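Local coordinates for sulfur oxidation protein soxB (Thermus thermophilus, PDB 2WDE) that probably acts as a dimanganese hydrolase of the 5'-nucleotidase family, releasing sulfate from a sulfur chain carried on a protein cysteine during thiosulfate oxidation, at residues W134-L139 and S162-T167; W406-L411 and Y422-F427. One frame throughout, in Å; residues are numbered along the deposited sequence.

Contact 1 of 2, residues W134-L139 and S162-T167; sequences WTNSGL and SHWEWT. With MN (manganese (II) ion), chain G; THJ (thiosulfate), chain H.
E165 and W134 make the tight part of this contact. The CG methylene of E165 lies over one face of the indole, toward its rim, 3.4 Å from W134 CE3. A bend at chi2 (65°) folds the E165 carboxylate back toward the main chain. There OE2 of E165 accepts W134 N at 3.1 Å, almost straight (167°) but on the anti side and tilted from the carboxylate plane. T133 N also bonds OE2, and H163 N meets OE1 of E165 at 3.0 Å, so three backbone amides grip one buried carboxylate. It ties together two loops that follow parallel strands 124-129 and 159-160, consistent with the metallophosphoesterase layout in which such loops carry metal ligands; H163 ND1 binds manganese at 2.2 Å. Toward the metal, thiosulfate and water 1 the segments meet through fewer direct bonds. T135 OG1 lies 3.3 Å from W164 CB and donates to N136 OD1 from above the amide plane. The N136 amide stands nearly upright to the W164 ring (84°). A leucine in place of W164 would probably open a gap beside this amide and take from thiosulfate the indole N-H. That N-H reaches thiosulfate O1, a less certain position, by a bent bond.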
loop_
_atom_site.group_PDB
_atom_site.type_symbol
_atom_site.label_atom_id
_atom_site.label_comp_id
_atom_site.label_asym_id
_atom_site.label_seq_id
_atom_site.Cartn_x
_atom_site.Cartn_y
_atom_site.Cartn_z
ATOM N N TRP A 134 2.440 10.876 -0.970
ATOM C CA TRP A 134 2.617 11.897 -2.007
ATOM C C TRP A 134 2.488 11.462 -3.450
ATOM O O TRP A 134 2.357 12.307 -4.346
ATOM C CB TRP A 134 4.006 12.526 -1.864
ATOM C CG TRP A 134 4.218 13.291 -0.599
ATOM C CD1 TRP A 134 3.265 13.681 0.309
ATOM C CD2 TRP A 134 5.450 13.864 -0.164
ATOM N NE1 TRP A 134 3.853 14.405 1.325
ATOM C CE2 TRP A 134 5.196 14.524 1.061
ATOM C CE3 TRP A 134 6.770 13.814 -0.647
ATOM C CZ2 TRP A 134 6.209 15.159 1.792
ATOM C CZ3 TRP A 134 7.772 14.457 0.075
ATOM C CH2 TRP A 134 7.483 15.112 1.290
ATOM N N THR A 135 2.617 10.160 -3.675
ATOM C CA THR A 135 2.715 9.623 -5.024
ATOM C C THR A 135 1.556 8.770 -5.537
ATOM O O THR A 135 0.614 8.449 -4.805
ATOM C CB THR A 135 4.009 8.793 -5.103
ATOM O OG1 THR A 135 4.012 7.851 -4.023
ATOM C CG2 THR A 135 5.244 9.695 -4.960
ATOM N N ASN A 136 1.680 8.375 -6.806
ATOM C CA ASN A 136 0.766 7.426 -7.447
ATOM C C ASN A 136 -0.696 7.805 -7.653
ATOM O O ASN A 136 -1.603 7.022 -7.347
ATOM C CB ASN A 136 0.899 6.071 -6.773
ATOM C CG ASN A 136 2.332 5.779 -6.358
ATOM O OD1 ASN A 136 2.647 5.731 -5.172
ATOM N ND2 ASN A 136 3.221 5.635 -7.343
ATOM N N SER A 137 -0.918 8.982 -8.223
ATOM C CA SER A 137 -2.269 9.453 -8.504
ATOM C C SER A 137 -2.211 10.560 -9.546
ATOM O O SER A 137 -1.148 11.107 -9.807
ATOM C CB SER A 137 -2.941 9.983 -7.230
ATOM O OG SER A 137 -2.474 11.293 -6.905
ATOM N N GLY A 138 -3.351 10.874 -10.151
ATOM C CA GLY A 138 -3.420 11.935 -11.139
ATOM C C GLY A 138 -2.958 13.236 -10.511
ATOM O O GLY A 138 -2.027 13.882 -10.998
ATOM N N LEU A 139 -3.606 13.613 -9.413
ATOM C CA LEU A 139 -3.241 14.817 -8.670
ATOM C C LEU A 139 -1.742 14.880 -8.380
ATOM O O LEU A 139 -1.114 15.927 -8.555
ATOM C CB LEU A 139 -4.030 14.881 -7.360
ATOM C CG LEU A 139 -3.710 16.026 -6.399
ATOM C CD1 LEU A 139 -4.317 17.330 -6.924
ATOM C CD2 LEU A 139 -4.238 15.709 -5.002
ATOM N N SER A 162 8.093 7.771 5.410
ATOM C CA SER A 162 8.121 7.675 3.952
ATOM C C SER A 162 8.509 6.337 3.343
ATOM O O SER A 162 9.091 5.459 3.989
ATOM C CB SER A 162 9.118 8.712 3.422
ATOM O OG SER A 162 10.448 8.263 3.672
ATOM N N HIS A 163 8.240 6.251 2.045
ATOM C CA HIS A 163 8.651 5.140 1.209
ATOM C C HIS A 163 8.621 5.620 -0.241
ATOM O O HIS A 163 9.636 6.105 -0.755
ATOM C CB HIS A 163 7.807 3.882 1.393
ATOM C CG HIS A 163 8.077 2.832 0.347
ATOM N ND1 HIS A 163 7.253 1.747 0.141
ATOM C CD2 HIS A 163 9.074 2.722 -0.566
ATOM C CE1 HIS A 163 7.717 1.025 -0.866
ATOM N NE2 HIS A 163 8.835 1.583 -1.298
ATOM N N TRP A 164 7.452 5.528 -0.879
ATOM C CA TRP A 164 7.296 5.928 -2.281
ATOM C C TRP A 164 7.550 7.420 -2.542
ATOM O O TRP A 164 7.741 7.845 -3.686
ATOM C CB TRP A 164 5.930 5.487 -2.824
ATOM C CG TRP A 164 5.896 4.048 -3.317
ATOM C CD1 TRP A 164 5.696 2.922 -2.566
ATOM C CD2 TRP A 164 6.084 3.598 -4.666
ATOM N NE1 TRP A 164 5.708 1.802 -3.372
ATOM C CE2 TRP A 164 5.961 2.193 -4.662
ATOM C CE3 TRP A 164 6.335 4.252 -5.881
ATOM C CZ2 TRP A 164 6.144 1.422 -5.810
ATOM C CZ3 TRP A 164 6.487 3.484 -7.030
ATOM C CH2 TRP A 164 6.376 2.085 -6.985
ATOM N N GLU A 165 7.547 8.209 -1.474
ATOM C CA GLU A 165 7.851 9.639 -1.566
ATOM C C GLU A 165 9.169 9.824 -2.331
ATOM O O GLU A 165 9.330 10.769 -3.108
ATOM C CB GLU A 165 8.042 10.218 -0.152
ATOM C CG GLU A 165 6.763 10.650 0.560
ATOM C CD GLU A 165 5.834 9.488 0.853
ATOM O OE1 GLU A 165 6.329 8.374 1.097
ATOM O OE2 GLU A 165 4.608 9.697 0.877
ATOM N N TRP A 166 10.117 8.929 -2.087
ATOM C CA TRP A 166 11.431 9.046 -2.699
ATOM C C TRP A 166 11.474 8.864 -4.210
ATOM O O TRP A 166 12.475 9.211 -4.839
ATOM C CB TRP A 166 12.476 8.211 -1.954
ATOM C CG TRP A 166 12.603 8.661 -0.524
ATOM C CD1 TRP A 166 11.918 8.173 0.559
ATOM C CD2 TRP A 166 13.335 9.798 -0.058
ATOM N NE1 TRP A 166 12.211 8.925 1.683
ATOM C CE2 TRP A 166 13.103 9.908 1.333
ATOM C CE3 TRP A 166 14.185 10.722 -0.677
ATOM C CZ2 TRP A 166 13.696 10.903 2.114
ATOM C CZ3 TRP A 166 14.756 11.724 0.097
ATOM C CH2 TRP A 166 14.518 11.799 1.479
ATOM N N THR A 167 10.378 8.376 -4.800
ATOM C CA THR A 167 10.340 8.213 -6.252
ATOM C C THR A 167 10.201 9.555 -6.948
ATOM O O THR A 167 10.243 9.651 -8.177
ATOM C CB THR A 167 9.329 7.155 -6.737
ATOM O OG1 THR A 167 7.998 7.567 -6.423
ATOM C CG2 THR A 167 9.643 5.806 -6.101
HETATM MN MN MN G . 5.268 1.149 0.927
HETATM S S1 THJ H . 3.847 -0.577 -1.637
HETATM O O1 THJ H . 5.053 0.078 -1.175
HETATM O O2 THJ H . 2.727 0.339 -1.833
HETATM O O3 THJ H . 3.492 -1.730 -0.815
HETATM S S2 THJ H . 4.278 -1.319 -3.483
HETATM O O HOH W 1 3.096 0.342 0.762
#

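Contact 2 of 2, residues W406-L411 and Y422-F427; sequences WGTTIL and YAYTGF. With THJ (thiosulfate), chain H; TBU (tertiary-butyl alcohol), chain E.
W406 and F427 form the aromatic pair of this contact, an edge-to-face stack with ring centroids 4.8 Å apart and planes at 59°. The W406 six-membered ring turns its CZ2-CH2 edge to the phenyl face, CZ2 coming over the centre and CH2 lying 3.6 Å from F427 CE2. With CG lodged between the backbone N and the carbonyl carbon (chi1 47°), W406 also places CD1 at the thiosulfate, while H38, a manganese ligand, stacks on its ring. The second apolar group centres on Y424: T408 CG2 makes a CH-pi contact over one ring face, 3.8 Å from the centroid, and I410 CG1 comes in at the ring edge. The two segments are the loop after strand 398-401 and the end of helix 418-425 with the turn behind it, both in the 5'-nucleotidase C-terminal domain; in this family such a domain faces the metal domain across the active site. Between the segments, polar contacts use mostly backbone atoms. Y424 OH gives a weak bond to T408 O at 2.8 Å, and water 2 donates to the carbonyls of both W406 and Y424. A423 O receives a CA-H...O contact from G407 CA (3.3 Å) and lies near the indole plane, 3.1 Å from W406 CE3. A side chain at G407 would jam against the preceding carbonyl and press on Y424, whereas G426 centres an inverse gamma turn.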
loop_
_atom_site.group_PDB
_atom_site.type_symbol
_atom_site.label_atom_id
_atom_site.label_comp_id
_atom_site.label_asym_id
_atom_site.label_seq_id
_atom_site.Cartn_x
_atom_site.Cartn_y
_atom_site.Cartn_z
ATOM N N TRP A 406 -0.596 -0.752 -4.191
ATOM C CA TRP A 406 -1.430 0.387 -4.495
ATOM C C TRP A 406 -2.251 0.180 -5.774
ATOM O O TRP A 406 -1.906 -0.631 -6.632
ATOM C CB TRP A 406 -0.612 1.686 -4.562
ATOM C CG TRP A 406 0.662 1.633 -5.367
ATOM C CD1 TRP A 406 1.910 1.330 -4.903
ATOM C CD2 TRP A 406 0.840 2.120 -6.707
ATOM N NE1 TRP A 406 2.841 1.517 -5.894
ATOM C CE2 TRP A 406 2.211 2.003 -7.011
ATOM C CE3 TRP A 406 -0.040 2.540 -7.708
ATOM C CZ2 TRP A 406 2.727 2.327 -8.266
ATOM C CZ3 TRP A 406 0.476 2.885 -8.954
ATOM C CH2 TRP A 406 1.847 2.767 -9.219
ATOM N N GLY A 407 -3.333 0.934 -5.900
ATOM C CA GLY A 407 -4.212 0.804 -7.048
ATOM C C GLY A 407 -5.626 1.191 -6.658
ATOM O O GLY A 407 -5.842 1.953 -5.709
ATOM N N THR A 408 -6.597 0.666 -7.400
ATOM C CA THR A 408 -8.000 0.996 -7.167
ATOM C C THR A 408 -8.841 -0.163 -7.692
ATOM O O THR A 408 -8.292 -1.135 -8.205
ATOM C CB THR A 408 -8.343 2.346 -7.838
ATOM O OG1 THR A 408 -9.631 2.802 -7.415
ATOM C CG2 THR A 408 -8.323 2.207 -9.340
ATOM N N THR A 409 -10.156 -0.075 -7.533
ATOM C CA THR A 409 -11.057 -1.134 -7.975
ATOM C C THR A 409 -12.170 -0.582 -8.859
ATOM O O THR A 409 -12.898 0.329 -8.465
ATOM C CB THR A 409 -11.666 -1.893 -6.774
ATOM O OG1 THR A 409 -10.621 -2.330 -5.906
ATOM C CG2 THR A 409 -12.489 -3.102 -7.263
ATOM N N ILE A 410 -12.322 -1.155 -10.046
ATOM C CA ILE A 410 -13.373 -0.717 -10.965
ATOM C C ILE A 410 -14.573 -1.659 -10.874
ATOM O O ILE A 410 -14.440 -2.857 -11.064
ATOM C CB ILE A 410 -12.868 -0.644 -12.433
ATOM C CG1 ILE A 410 -11.544 0.119 -12.537
ATOM C CG2 ILE A 410 -13.938 -0.038 -13.338
ATOM C CD1 ILE A 410 -11.601 1.530 -11.998
ATOM N N LEU A 411 -15.750 -1.105 -10.620
ATOM C CA LEU A 411 -16.975 -1.908 -10.513
ATOM C C LEU A 411 -17.546 -2.271 -11.892
ATOM O O LEU A 411 -17.275 -1.598 -12.880
ATOM C CB LEU A 411 -18.045 -1.129 -9.727
ATOM C CG LEU A 411 -17.708 -0.682 -8.298
ATOM C CD1 LEU A 411 -18.940 -0.022 -7.651
ATOM C CD2 LEU A 411 -17.240 -1.862 -7.480
ATOM N N TYR A 422 -3.696 6.363 -13.679
ATOM C CA TYR A 422 -2.643 6.901 -12.822
ATOM C C TYR A 422 -2.676 6.224 -11.448
ATOM O O TYR A 422 -1.635 5.949 -10.873
ATOM C CB TYR A 422 -2.754 8.424 -12.673
ATOM C CG TYR A 422 -2.548 9.213 -13.961
ATOM C CD1 TYR A 422 -1.515 8.901 -14.843
ATOM C CD2 TYR A 422 -3.410 10.254 -14.299
ATOM C CE1 TYR A 422 -1.334 9.631 -16.025
ATOM C CE2 TYR A 422 -3.234 10.993 -15.466
ATOM C CZ TYR A 422 -2.200 10.681 -16.324
ATOM O OH TYR A 422 -2.066 11.420 -17.490
ATOM N N ALA A 423 -3.871 5.899 -10.956
ATOM C CA ALA A 423 -3.987 5.200 -9.672
ATOM C C ALA A 423 -3.385 3.796 -9.782
ATOM O O ALA A 423 -2.882 3.249 -8.808
ATOM C CB ALA A 423 -5.442 5.108 -9.238
ATOM N N TYR A 424 -3.455 3.214 -10.978
ATOM C CA TYR A 424 -2.959 1.857 -11.213
ATOM C C TYR A 424 -1.509 1.810 -11.694
ATOM O O TYR A 424 -0.771 0.873 -11.371
ATOM C CB TYR A 424 -3.804 1.180 -12.309
ATOM C CG TYR A 424 -5.127 0.554 -11.883
ATOM C CD1 TYR A 424 -5.175 -0.437 -10.903
ATOM C CD2 TYR A 424 -6.297 0.826 -12.600
ATOM C CE1 TYR A 424 -6.378 -1.069 -10.587
ATOM C CE2 TYR A 424 -7.502 0.189 -12.307
ATOM C CZ TYR A 424 -7.533 -0.746 -11.291
ATOM O OH TYR A 424 -8.711 -1.379 -10.995
ATOM N N THR A 425 -1.135 2.757 -12.554
ATOM C CA THR A 425 0.186 2.725 -13.177
ATOM C C THR A 425 0.995 4.016 -13.026
ATOM O O THR A 425 1.985 4.224 -13.751
ATOM C CB THR A 425 0.060 2.340 -14.667
ATOM O OG1 THR A 425 -0.673 3.357 -15.343
ATOM C CG2 THR A 425 -0.696 1.000 -14.825
ATOM N N GLY A 426 0.583 4.868 -12.089
ATOM C CA GLY A 426 1.234 6.150 -11.848
ATOM C C GLY A 426 2.609 6.113 -11.192
ATOM O O GLY A 426 2.852 6.789 -10.185
ATOM N N PHE A 427 3.528 5.369 -11.795
ATOM C CA PHE A 427 4.924 5.341 -11.336
ATOM C C PHE A 427 5.587 6.597 -11.913
ATOM O O PHE A 427 5.189 7.059 -12.977
ATOM C CB PHE A 427 5.663 4.164 -11.977
ATOM C CG PHE A 427 5.173 2.810 -11.548
ATOM C CD1 PHE A 427 5.884 2.071 -10.612
ATOM C CD2 PHE A 427 4.072 2.224 -12.163
ATOM C CE1 PHE A 427 5.463 0.791 -10.244
ATOM C CE2 PHE A 427 3.633 0.961 -11.774
ATOM C CZ PHE A 427 4.324 0.250 -10.828
HETATM S S1 THJ H . 3.847 -0.577 -1.637
HETATM O O1 THJ H . 5.053 0.078 -1.175
HETATM O O2 THJ H . 2.727 0.339 -1.833
HETATM O O3 THJ H . 3.492 -1.730 -0.815
HETATM S S2 THJ H . 4.278 -1.319 -3.483
HETATM O O TBU E . 1.569 14.174 -15.667
HETATM C C TBU E . 1.909 13.334 -16.769
HETATM C C1 TBU E . 3.384 12.934 -16.721
HETATM C C2 TBU E . 1.665 14.087 -18.072
HETATM C C3 TBU E . 1.041 12.087 -16.698
HETATM O O HOH W 2 -1.657 -0.924 -9.407
#

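Both contacts are buried, neither is a surface contact, and their centres lie 13 Å apart. Contact 1 joins two loops of the metal-binding part and relies on a carboxylate held by backbone amides, with a manganese ligand in one segment. Contact 2 holds a loop against a helix end in the C-terminal domain, where aromatic rings and carbonyls do most of the work and no charged side chain takes part. The two share no secondary-structure element but meet directly: N136 ND2 probably bonds G426 O at 3.1 Å, and the W164 and W406 rings pack edge-to-face. Thiosulfate touches both, also hydrogen-bonded by R405, so two adjoining tryptophans, one from each contact, border it.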